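Malate dehydrogenase (Aeropyrum pernix, PDB 2D4A) catalyses the reversible oxidation of (S)-malate to oxaloacetate as a homotetramer, using either NAD or NADP as the hydride acceptor. Local coordinates at residues N117-K129 with V295-E308. Residues are numbered along the deposited sequence; the frame is centred on the assembly and turned at random.
Sequences NPVDAMTYVMYKK and VKKLVETLPPQLRE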
ATOM      1  N   ASN B 117       7.546  28.781   3.097  1.00 32.68           N
ATOM      2  CA  ASN B 117       6.762  29.770   3.848  1.00 32.41           C
ATOM      3  C   ASN B 117       7.423  31.147   3.905  1.00 32.82           C
ATOM      4  O   ASN B 117       8.646  31.254   3.930  1.00 33.82           O
ATOM      5  CB  ASN B 117       6.509  29.266   5.268  1.00 31.91           C
ATOM      6  CG  ASN B 117       5.366  28.287   5.340  1.00 32.44           C
ATOM      7  OD1 ASN B 117       4.264  28.581   4.894  1.00 35.54           O
ATOM      8  ND2 ASN B 117       5.617  27.122   5.913  1.00 30.78           N
ATOM      9  N   PRO B 118       6.620  32.226   3.935  1.00 32.29           N
ATOM     10  CA  PRO B 118       5.150  32.240   3.890  1.00 31.40           C
ATOM     11  C   PRO B 118       4.585  31.791   2.535  1.00 30.78           C
ATOM     12  O   PRO B 118       4.697  32.514   1.546  1.00 30.58           O
ATOM     13  CB  PRO B 118       4.812  33.708   4.193  1.00 30.74           C
ATOM     14  CG  PRO B 118       5.953  34.156   5.024  1.00 30.47           C
ATOM     15  CD  PRO B 118       7.135  33.554   4.300  1.00 31.13           C
ATOM     16  N   VAL B 119       3.958  30.619   2.499  1.00 30.51           N
ATOM     17  CA  VAL B 119       3.411  30.063   1.258  1.00 31.44           C
ATOM     18  C   VAL B 119       2.652  31.033   0.353  1.00 30.69           C
ATOM     19  O   VAL B 119       2.912  31.115  -0.848  1.00 29.41           O
ATOM     20  CB  VAL B 119       2.471  28.861   1.530  1.00 31.89           C
ATOM     21  CG1 VAL B 119       2.280  28.053   0.256  1.00 31.93           C
ATOM     22  CG2 VAL B 119       3.049  27.978   2.603  1.00 31.74           C
ATOM     23  N   ASP B 120       1.706  31.759   0.929  1.00 31.62           N
ATOM     24  CA  ASP B 120       0.902  32.711   0.171  1.00 31.64           C
ATOM     25  C   ASP B 120       1.763  33.720  -0.577  1.00 30.40           C
ATOM     26  O   ASP B 120       1.602  33.912  -1.785  1.00 30.42           O
ATOM     27  CB  ASP B 120      -0.064  33.404   1.125  1.00 33.37           C
ATOM     28  CG  ASP B 120      -0.930  32.409   1.865  1.00 35.06           C
ATOM     29  OD1 ASP B 120      -0.800  32.299   3.103  1.00 35.99           O
ATOM     30  OD2 ASP B 120      -1.728  31.725   1.189  1.00 34.32           O
ATOM     31  N   ALA B 121       2.678  34.361   0.138  1.00 29.05           N
ATOM     32  CA  ALA B 121       3.561  35.328  -0.490  1.00 28.19           C
ATOM     33  C   ALA B 121       4.467  34.628  -1.509  1.00 28.34           C
ATOM     34  O   ALA B 121       4.669  35.134  -2.609  1.00 27.36           O
ATOM     35  CB  ALA B 121       4.398  36.028   0.565  1.00 27.41           C
ATOM     36  N   MET B 122       4.995  33.460  -1.142  1.00 28.83           N
ATOM     37  CA  MET B 122       5.882  32.707  -2.020  1.00 28.88           C
ATOM     38  C   MET B 122       5.154  32.277  -3.283  1.00 29.85           C
ATOM     39  O   MET B 122       5.710  32.323  -4.379  1.00 32.23           O
ATOM     40  CB  MET B 122       6.434  31.474  -1.304  1.00 30.35           C
ATOM     41  CG  MET B 122       7.342  31.775  -0.114  1.00 32.85           C
ATOM     42  SD  MET B 122       8.741  32.881  -0.513  1.00 35.91           S
ATOM     43  CE  MET B 122       8.154  34.450   0.201  1.00 33.24           C
ATOM     44  N   THR B 123       3.909  31.845  -3.129  1.00 29.17           N
ATOM     45  CA  THR B 123       3.115  31.432  -4.275  1.00 27.06           C
ATOM     46  C   THR B 123       2.948  32.629  -5.206  1.00 26.38           C
ATOM     47  O   THR B 123       3.005  32.489  -6.423  1.00 26.14           O
ATOM     48  CB  THR B 123       1.735  30.938  -3.831  1.00 26.53           C
ATOM     49  OG1 THR B 123       1.895  29.815  -2.956  1.00 26.19           O
ATOM     50  CG2 THR B 123       0.899  30.528  -5.033  1.00 24.89           C
ATOM     51  N   TYR B 124       2.754  33.806  -4.618  1.00 26.53           N
ATOM     52  CA  TYR B 124       2.583  35.037  -5.379  1.00 27.30           C
ATOM     53  C   TYR B 124       3.822  35.325  -6.232  1.00 27.29           C
ATOM     54  O   TYR B 124       3.727  35.473  -7.447  1.00 27.78           O
ATOM     55  CB  TYR B 124       2.307  36.200  -4.419  1.00 28.05           C
ATOM     56  CG  TYR B 124       1.916  37.503  -5.085  1.00 30.20           C
ATOM     57  CD1 TYR B 124       2.877  38.333  -5.662  1.00 30.45           C
ATOM     58  CD2 TYR B 124       0.576  37.910  -5.127  1.00 31.58           C
ATOM     59  CE1 TYR B 124       2.517  39.536  -6.262  1.00 32.01           C
ATOM     60  CE2 TYR B 124       0.202  39.112  -5.726  1.00 32.71           C
ATOM     61  CZ  TYR B 124       1.183  39.917  -6.291  1.00 34.46           C
ATOM     62  OH  TYR B 124       0.830  41.099  -6.897  1.00 37.69           O
ATOM     63  N   VAL B 125       4.984  35.390  -5.596  1.00 27.85           N
ATOM     64  CA  VAL B 125       6.228  35.659  -6.309  1.00 28.24           C
ATOM     65  C   VAL B 125       6.491  34.637  -7.419  1.00 28.43           C
ATOM     66  O   VAL B 125       6.863  35.002  -8.538  1.00 27.87           O
ATOM     67  CB  VAL B 125       7.425  35.674  -5.327  1.00 28.19           C
ATOM     68  CG1 VAL B 125       8.735  35.639  -6.087  1.00 28.83           C
ATOM     69  CG2 VAL B 125       7.355  36.920  -4.454  1.00 26.29           C
ATOM     70  N   MET B 126       6.307  33.359  -7.104  1.00 28.24           N
ATOM     71  CA  MET B 126       6.519  32.282  -8.073  1.00 29.15           C
ATOM     72  C   MET B 126       5.562  32.396  -9.278  1.00 29.30           C
ATOM     73  O   MET B 126       5.947  32.133 -10.418  1.00 28.66           O
ATOM     74  CB  MET B 126       6.341  30.925  -7.376  1.00 28.17           C
ATOM     75  CG  MET B 126       6.545  29.715  -8.278  1.00 29.52           C
ATOM     76  SD  MET B 126       8.221  29.579  -8.894  1.00 27.48           S
ATOM     77  CE  MET B 126       8.997  28.796  -7.492  1.00 25.21           C
ATOM     78  N   TYR B 127       4.320  32.786  -9.003  1.00 29.47           N
ATOM     79  CA  TYR B 127       3.302  32.955 -10.033  1.00 30.40           C
ATOM     80  C   TYR B 127       3.674  34.072 -11.005  1.00 32.05           C
ATOM     81  O   TYR B 127       3.547  33.928 -12.217  1.00 31.81           O
ATOM     82  CB  TYR B 127       1.957  33.291  -9.390  1.00 29.54           C
ATOM     83  CG  TYR B 127       0.938  33.799 -10.384  1.00 30.35           C
ATOM     84  CD1 TYR B 127       0.372  32.944 -11.327  1.00 30.60           C
ATOM     85  CD2 TYR B 127       0.583  35.149 -10.422  1.00 31.27           C
ATOM     86  CE1 TYR B 127      -0.519  33.415 -12.290  1.00 29.60           C
ATOM     87  CE2 TYR B 127      -0.310  35.631 -11.384  1.00 31.12           C
ATOM     88  CZ  TYR B 127      -0.851  34.758 -12.311  1.00 29.35           C
ATOM     89  OH  TYR B 127      -1.714  35.228 -13.264  1.00 29.51           O
ATOM     90  N   LYS B 128       4.131  35.190 -10.454  1.00 34.20           N
ATOM     91  CA  LYS B 128       4.519  36.344 -11.247  1.00 34.58           C
ATOM     92  C   LYS B 128       5.790  36.114 -12.049  1.00 35.94           C
ATOM     93  O   LYS B 128       5.880  36.519 -13.208  1.00 36.36           O
ATOM     94  CB  LYS B 128       4.742  37.553 -10.343  1.00 33.64           C
ATOM     95  CG  LYS B 128       3.508  38.095  -9.678  1.00 33.81           C
ATOM     96  CD  LYS B 128       2.570  38.708 -10.685  1.00 36.61           C
ATOM     97  CE  LYS B 128       1.467  39.471  -9.975  1.00 39.40           C
ATOM     98  NZ  LYS B 128       0.397  39.924 -10.907  1.00 41.58           N
ATOM     99  N   LYS B 129       6.769  35.459 -11.433  1.00 36.68           N
ATOM    100  CA  LYS B 129       8.060  35.219 -12.073  1.00 36.86           C
ATOM    101  C   LYS B 129       8.117  34.134 -13.131  1.00 37.64           C
ATOM    102  O   LYS B 129       8.915  34.226 -14.059  1.00 38.21           O
ATOM    103  CB  LYS B 129       9.122  34.920 -11.009  1.00 37.40           C
ATOM    104  CG  LYS B 129       9.455  36.088 -10.103  1.00 36.53           C
ATOM    105  CD  LYS B 129       9.933  37.282 -10.912  1.00 38.71           C
ATOM    106  CE  LYS B 129      10.246  38.485 -10.027  1.00 39.77           C
ATOM    107  NZ  LYS B 129      10.658  39.663 -10.847  1.00 39.01           N
ATOM    108  N   VAL B 295      -2.223  38.799   3.582  1.00 39.89           N
ATOM    109  CA  VAL B 295      -1.387  38.414   2.454  1.00 40.36           C
ATOM    110  C   VAL B 295      -0.977  39.666   1.678  1.00 41.22           C
ATOM    111  O   VAL B 295       0.164  39.785   1.234  1.00 41.57           O
ATOM    112  CB  VAL B 295      -2.133  37.420   1.516  1.00 40.36           C
ATOM    113  CG1 VAL B 295      -1.217  36.965   0.383  1.00 38.52           C
ATOM    114  CG2 VAL B 295      -2.606  36.216   2.314  1.00 39.10           C
ATOM    115  N   LYS B 296      -1.911  40.600   1.526  1.00 41.73           N
ATOM    116  CA  LYS B 296      -1.646  41.852   0.823  1.00 42.33           C
ATOM    117  C   LYS B 296      -0.494  42.559   1.535  1.00 42.84           C
ATOM    118  O   LYS B 296       0.436  43.063   0.904  1.00 42.52           O
ATOM    119  CB  LYS B 296      -2.891  42.743   0.856  1.00 43.39           C
ATOM    120  CG  LYS B 296      -2.853  43.952  -0.077  1.00 45.18           C
ATOM    121  CD  LYS B 296      -3.555  43.664  -1.403  1.00 47.05           C
ATOM    122  CE  LYS B 296      -5.033  43.297  -1.185  1.00 47.07           C
ATOM    123  NZ  LYS B 296      -5.758  43.061  -2.473  1.00 46.25           N
ATOM    124  N   LYS B 297      -0.571  42.585   2.861  1.00 43.65           N
ATOM    125  CA  LYS B 297       0.445  43.206   3.705  1.00 44.28           C
ATOM    126  C   LYS B 297       1.793  42.522   3.482  1.00 43.32           C
ATOM    127  O   LYS B 297       2.832  43.175   3.385  1.00 42.92           O
ATOM    128  CB  LYS B 297       0.027  43.082   5.177  1.00 45.66           C
ATOM    129  CG  LYS B 297       1.140  43.344   6.175  1.00 50.32           C
ATOM    130  CD  LYS B 297       1.043  44.719   6.798  1.00 55.83           C
ATOM    131  CE  LYS B 297      -0.125  44.809   7.770  1.00 59.23           C
ATOM    132  NZ  LYS B 297      -0.105  46.099   8.537  1.00 61.72           N
ATOM    133  N   LEU B 298       1.935  41.115   3.418  1.00 31.95           N
ATOM    134  CA  LEU B 298       3.125  40.315   3.158  1.00 32.17           C
ATOM    135  C   LEU B 298       3.756  40.613   1.796  1.00 32.54           C
ATOM    136  O   LEU B 298       4.982  40.752   1.669  1.00 32.59           O
ATOM    137  CB  LEU B 298       2.763  38.845   3.239  1.00 31.30           C
ATOM    138  CG  LEU B 298       2.936  38.168   4.594  1.00 31.60           C
ATOM    139  CD1 LEU B 298       2.482  39.067   5.780  1.00 33.44           C
ATOM    140  CD2 LEU B 298       2.128  36.874   4.514  1.00 29.64           C
ATOM    141  N   VAL B 299       2.774  40.729   0.792  1.00 40.82           N
ATOM    142  CA  VAL B 299       3.269  40.978  -0.557  1.00 41.61           C
ATOM    143  C   VAL B 299       3.900  42.366  -0.672  1.00 43.22           C
ATOM    144  O   VAL B 299       4.991  42.525  -1.223  1.00 43.42           O
ATOM    145  CB  VAL B 299       2.122  40.824  -1.580  1.00 39.69           C
ATOM    146  CG1 VAL B 299       2.576  41.228  -2.971  1.00 39.63           C
ATOM    147  CG2 VAL B 299       1.650  39.382  -1.584  1.00 39.77           C
ATOM    148  N   GLU B 300       3.206  43.366  -0.141  1.00 44.58           N
ATOM    149  CA  GLU B 300       3.690  44.738  -0.158  1.00 45.31           C
ATOM    150  C   GLU B 300       5.018  44.868   0.576  1.00 44.86           C
ATOM    151  O   GLU B 300       5.883  45.643   0.180  1.00 46.27           O
ATOM    152  CB  GLU B 300       2.662  45.653   0.500  1.00 47.43           C
ATOM    153  CG  GLU B 300       1.433  45.898  -0.337  1.00 52.39           C
ATOM    154  CD  GLU B 300       0.322  46.569   0.448  1.00 56.17           C
ATOM    155  OE1 GLU B 300       0.626  47.477   1.258  1.00 57.74           O
ATOM    156  OE2 GLU B 300      -0.857  46.194   0.243  1.00 58.93           O
ATOM    157  N   THR B 301       5.183  44.103   1.646  1.00 44.35           N
ATOM    158  CA  THR B 301       6.407  44.166   2.430  1.00 43.76           C
ATOM    159  C   THR B 301       7.632  43.686   1.666  1.00 42.84           C
ATOM    160  O   THR B 301       8.743  43.739   2.186  1.00 43.19           O
ATOM    161  CB  THR B 301       6.272  43.340   3.720  1.00 43.70           C
ATOM    162  OG1 THR B 301       5.149  43.814   4.471  1.00 45.69           O
ATOM    163  CG2 THR B 301       7.517  43.465   4.566  1.00 42.88           C
ATOM    164  N   LEU B 302       7.491  43.072   0.401  1.00 32.02           N
ATOM    165  CA  LEU B 302       8.588  42.652  -0.459  1.00 33.72           C
ATOM    166  C   LEU B 302       9.094  43.763  -1.371  1.00 34.93           C
ATOM    167  O   LEU B 302       8.436  44.791  -1.583  1.00 34.92           O
ATOM    168  CB  LEU B 302       8.144  41.469  -1.329  1.00 34.45           C
ATOM    169  CG  LEU B 302       8.469  40.027  -0.906  1.00 35.08           C
ATOM    170  CD1 LEU B 302       7.957  39.693   0.472  1.00 38.56           C
ATOM    171  CD2 LEU B 302       7.788  39.113  -1.860  1.00 36.45           C
ATOM    172  N   PRO B 303      10.255  43.549  -1.922  1.00 42.04           N
ATOM    173  CA  PRO B 303      10.842  44.563  -2.800  1.00 44.50           C
ATOM    174  C   PRO B 303      10.146  44.494  -4.170  1.00 46.92           C
ATOM    175  O   PRO B 303       9.854  43.406  -4.666  1.00 47.52           O
ATOM    176  CB  PRO B 303      12.316  44.145  -2.874  1.00 44.72           C
ATOM    177  CG  PRO B 303      12.508  43.223  -1.664  1.00 42.89           C
ATOM    178  CD  PRO B 303      11.215  42.467  -1.670  1.00 42.85           C
ATOM    179  N   PRO B 304       9.875  45.651  -4.801  1.00 49.72           N
ATOM    180  CA  PRO B 304       9.204  45.657  -6.110  1.00 51.23           C
ATOM    181  C   PRO B 304       9.836  44.684  -7.101  1.00 52.90           C
ATOM    182  O   PRO B 304       9.170  44.172  -7.997  1.00 52.33           O
ATOM    183  CB  PRO B 304       9.333  47.109  -6.557  1.00 51.17           C
ATOM    184  CG  PRO B 304       9.314  47.857  -5.255  1.00 51.83           C
ATOM    185  CD  PRO B 304      10.249  47.019  -4.403  1.00 50.79           C
ATOM    186  N   GLN B 305      11.129  44.439  -6.924  1.00 55.30           N
ATOM    187  CA  GLN B 305      11.879  43.527  -7.776  1.00 56.68           C
ATOM    188  C   GLN B 305      11.308  42.119  -7.692  1.00 57.03           C
ATOM    189  O   GLN B 305      11.133  41.447  -8.706  1.00 57.18           O
ATOM    190  CB  GLN B 305      13.335  43.476  -7.323  1.00 57.76           C
ATOM    191  CG  GLN B 305      13.964  44.827  -7.082  1.00 60.85           C
ATOM    192  CD  GLN B 305      15.096  44.753  -6.077  1.00 64.42           C
ATOM    193  OE1 GLN B 305      16.027  43.958  -6.227  1.00 66.25           O
ATOM    194  NE2 GLN B 305      15.021  45.583  -5.040  1.00 65.59           N
ATOM    195  N   LEU B 306      11.015  41.679  -6.473  1.00 58.20           N
ATOM    196  CA  LEU B 306      10.512  40.331  -6.248  1.00 59.33           C
ATOM    197  C   LEU B 306       9.008  40.161  -6.402  1.00 60.34           C
ATOM    198  O   LEU B 306       8.519  39.037  -6.479  1.00 61.67           O
ATOM    199  CB  LEU B 306      10.959  39.846  -4.866  1.00 58.58           C
ATOM    200  CG  LEU B 306      12.478  39.885  -4.638  1.00 58.36           C
ATOM    201  CD1 LEU B 306      12.801  39.442  -3.223  1.00 58.00           C
ATOM    202  CD2 LEU B 306      13.180  38.987  -5.649  1.00 57.37           C
ATOM    203  N   ARG B 307       8.269  41.263  -6.453  1.00 61.70           N
ATOM    204  CA  ARG B 307       6.826  41.160  -6.612  1.00 63.33           C
ATOM    205  C   ARG B 307       6.344  41.840  -7.890  1.00 65.10           C
ATOM    206  O   ARG B 307       5.204  41.629  -8.306  1.00 65.79           O
ATOM    207  CB  ARG B 307       6.105  41.760  -5.395  1.00 62.85           C
ATOM    208  CG  ARG B 307       6.205  43.272  -5.259  1.00 62.71           C
ATOM    209  CD  ARG B 307       5.373  43.752  -4.081  1.00 64.66           C
ATOM    210  NE  ARG B 307       5.059  45.175  -4.174  1.00 66.80           N
ATOM    211  CZ  ARG B 307       5.827  46.156  -3.710  1.00 67.54           C
ATOM    212  NH1 ARG B 307       6.969  45.878  -3.103  1.00 67.65           N
ATOM    213  NH2 ARG B 307       5.458  47.420  -3.863  1.00 68.94           N
ATOM    214  N   GLU B 308       7.217  42.647  -8.500  1.00 66.77           N
ATOM    215  CA  GLU B 308       6.929  43.391  -9.735  1.00 67.14           C
ATOM    216  C   GLU B 308       6.509  44.822  -9.437  1.00 67.90           C
ATOM    217  O   GLU B 308       6.267  45.175  -8.282  1.00 68.65           O
ATOM    218  CB  GLU B 308       5.833  42.707 -10.553  1.00 66.25           C
ATOM    219  CG  GLU B 308       6.154  41.278 -10.918  1.00 66.29           C
ATOM    220  CD  GLU B 308       7.522  41.137 -11.527  1.00 65.99           C
ATOM    221  OE1 GLU B 308       8.519  41.437 -10.837  1.00 64.37           O
ATOM    222  OE2 GLU B 308       7.600  40.733 -12.705  1.00 68.20           O
TER
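NZ of K129 is gripped twice by the C-terminal end of the chain: it donates to the carbonyl O of Q305 at 2.8 Å, almost straight down the C=O bond (174°), and forms a salt bridge with OE1 of E308, which it meets from above the carboxylate plane. A bend at chi2 (-58°) swings the lysine's outer chain over toward helix 304-307; E308 itself is poorly ordered, so the place of its carboxylate is less certain. With an alanine here, the E308 carboxylate and the Q305 carbonyl would probably both lose their shared partner, and the last turn would be less firmly tied to helix 119-129. One turn back, CG2 of V125 meets both CD2 of L302 and the backbone O of L306. Further along, helix 119-129 of the Rossmann-type NAD-binding domain crosses helix 295-300 of the C-terminal domain at -56°, their axes 9.2 Å apart, joining the two domains of the LDH/MDH fold. At the crossing V299 sets CG1 over one face of the Y124 ring, a CH-pi contact 3.8 Å from the centroid, while the carbonyl O of R307 lies at the ring's edge. CB of A121 packs on CB of L298, and CD2 of the same leucine reaches CB of P118. The CB of D120 rests on V295 CG1 (3.8 Å); its OD2 bonds to OG of S247 and its OD1 to the backbone N of H172, probably the catalytic proton acceptor.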